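Local coordinates for protein methylthioribose-1-phosphate isomerase (Saccharomyces cerevisiae, PDB 1W2W) that catalyses the interconversion of methylthioribose-1-phosphate and methylthioribulose-1-phosphate in the methionine salvage pathway, at residues Gly52-Ala57 with Ala109-Asn114. Sequence-based numbering, arbitrary orientation.
Sequences GAPAIA and AVNLSN. With SO4 (sulfate ion), chain I.
A53 packs against N111, yet no direct hydrogen bond crosses between the two segments; one water links the starts of their helices, giving a proton to A53 O (2.9 Å) and accepting one from L112 N (3.0 Å). The water thus occupies a backbone N-H of the first turn of helix 111-124. Around this bridge the fit combines small methyls with the amide of N111. N111 lies across the first turn of the facing helix: its CG is anti to its own carbonyl carbon (chi1 -66°), which lays the amide over A53 and P54, with OD1 3.4 Å from A53 CB and ND2 4.0 Å from P54 CG. OD1 is hydrogen-bonded to a polar side chain of the chain of another protein. An alanine here would probably leave that partner without its mate and open a gap beside A53 and P54. The methyl of A57 abuts N111 CB (3.7 Å), and that of A109 points at the flank of A53 CB (3.6 Å). Farther along, I56 and L112 cross at about a right angle, CG2 to CB. G52, the N-cap residue, gives its N-H to sulfate O1 (2.9 Å, 169°), an ion probably from the crystallisation liquor. In this N-terminal piece of the enzyme, A53's side chain lies about 9 Å from that of C181, a predicted transition-state stabiliser. The contact joins the N-terminal ends of helices 53-73 and 111-124, separated in sequence by helix 88-103.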
loop_
_atom_site.group_PDB
_atom_site.type_symbol
_atom_site.label_atom_id
_atom_site.label_comp_id
_atom_site.label_asym_id
_atom_site.label_seq_id
_atom_site.Cartn_x
_atom_site.Cartn_y
_atom_site.Cartn_z
ATOM N N GLY A 52 -15.268 -5.529 -9.805
ATOM C CA GLY A 52 -16.392 -4.994 -9.055
ATOM C C GLY A 52 -17.522 -6.002 -9.026
ATOM O O GLY A 52 -17.967 -6.479 -10.071
ATOM N N ALA A 53 -17.993 -6.339 -7.829
ATOM C CA ALA A 53 -18.888 -7.494 -7.715
ATOM C C ALA A 53 -20.121 -7.446 -8.633
ATOM O O ALA A 53 -20.377 -8.406 -9.373
ATOM C CB ALA A 53 -19.301 -7.737 -6.263
ATOM N N PRO A 54 -20.903 -6.366 -8.588
ATOM C CA PRO A 54 -22.068 -6.281 -9.471
ATOM C C PRO A 54 -21.702 -6.187 -10.943
ATOM O O PRO A 54 -22.385 -6.822 -11.746
ATOM C CB PRO A 54 -22.811 -5.031 -8.979
ATOM C CG PRO A 54 -22.260 -4.810 -7.563
ATOM C CD PRO A 54 -20.799 -5.189 -7.701
ATOM N N ALA A 55 -20.667 -5.434 -11.308
ATOM C CA ALA A 55 -20.261 -5.388 -12.711
ATOM C C ALA A 55 -19.897 -6.764 -13.253
ATOM O O ALA A 55 -20.203 -7.098 -14.411
ATOM C CB ALA A 55 -19.089 -4.422 -12.906
ATOM N N ILE A 56 -19.238 -7.565 -12.422
ATOM C CA ILE A 56 -18.914 -8.937 -12.810
ATOM C C ILE A 56 -20.181 -9.725 -13.151
ATOM O O ILE A 56 -20.243 -10.377 -14.204
ATOM C CB ILE A 56 -18.106 -9.626 -11.702
ATOM C CG1 ILE A 56 -16.723 -8.974 -11.583
ATOM C CG2 ILE A 56 -18.036 -11.147 -11.942
ATOM C CD1 ILE A 56 -15.983 -9.323 -10.312
ATOM N N ALA A 57 -21.177 -9.662 -12.266
ATOM C CA ALA A 57 -22.463 -10.322 -12.511
ATOM C C ALA A 57 -23.148 -9.809 -13.770
ATOM O O ALA A 57 -23.741 -10.578 -14.537
ATOM C CB ALA A 57 -23.381 -10.157 -11.316
ATOM N N ALA A 109 -16.666 -13.027 -4.976
ATOM C CA ALA A 109 -17.904 -12.252 -5.036
ATOM C C ALA A 109 -19.072 -13.128 -5.470
ATOM O O ALA A 109 -18.971 -13.870 -6.454
ATOM C CB ALA A 109 -17.774 -11.038 -5.977
ATOM N N VAL A 110 -20.179 -13.010 -4.741
ATOM C CA VAL A 110 -21.304 -13.921 -4.904
ATOM C C VAL A 110 -22.288 -13.442 -5.959
ATOM O O VAL A 110 -23.114 -14.223 -6.424
ATOM C CB VAL A 110 -22.016 -14.181 -3.555
ATOM C CG1 VAL A 110 -22.760 -12.931 -3.081
ATOM C CG2 VAL A 110 -22.942 -15.401 -3.628
ATOM N N ASN A 111 -22.209 -12.168 -6.342
ATOM C CA ASN A 111 -23.172 -11.624 -7.303
ATOM C C ASN A 111 -23.295 -12.486 -8.551
ATOM O O ASN A 111 -24.402 -12.763 -9.027
ATOM C CB ASN A 111 -22.794 -10.191 -7.678
ATOM C CG ASN A 111 -22.927 -9.259 -6.501
ATOM O OD1 ASN A 111 -22.212 -9.422 -5.509
ATOM N ND2 ASN A 111 -23.857 -8.296 -6.586
ATOM N N LEU A 112 -22.154 -12.921 -9.075
ATOM C CA LEU A 112 -22.165 -13.697 -10.307
ATOM C C LEU A 112 -22.972 -14.989 -10.139
ATOM O O LEU A 112 -23.860 -15.271 -10.946
ATOM C CB LEU A 112 -20.741 -13.982 -10.794
ATOM C CG LEU A 112 -20.602 -14.807 -12.085
ATOM C CD1 LEU A 112 -21.227 -14.029 -13.247
ATOM C CD2 LEU A 112 -19.137 -15.195 -12.380
ATOM N N SER A 113 -22.666 -15.755 -9.095
ATOM C CA SER A 113 -23.406 -16.991 -8.803
ATOM C C SER A 113 -24.891 -16.700 -8.666
ATOM O O SER A 113 -25.738 -17.418 -9.217
ATOM C CB SER A 113 -22.866 -17.673 -7.537
ATOM O OG SER A 113 -23.685 -18.776 -7.133
ATOM N N ASN A 114 -25.219 -15.641 -7.929
ATOM C CA ASN A 114 -26.618 -15.309 -7.726
ATOM C C ASN A 114 -27.373 -15.069 -9.038
ATOM O O ASN A 114 -28.517 -15.509 -9.207
ATOM C CB ASN A 114 -26.760 -14.130 -6.758
ATOM C CG ASN A 114 -26.495 -14.537 -5.309
ATOM O OD1 ASN A 114 -26.564 -15.721 -4.952
ATOM N ND2 ASN A 114 -26.186 -13.552 -4.470
HETATM S S SO4 I . -12.614 -6.535 -7.308
HETATM O O1 SO4 I . -13.552 -7.181 -8.233
HETATM O O2 SO4 I . -11.559 -7.496 -6.979
HETATM O O3 SO4 I . -12.006 -5.387 -7.952
HETATM O O4 SO4 I . -13.329 -6.165 -6.093
HETATM O O HOH W 1 -19.681 -11.184 -8.876
#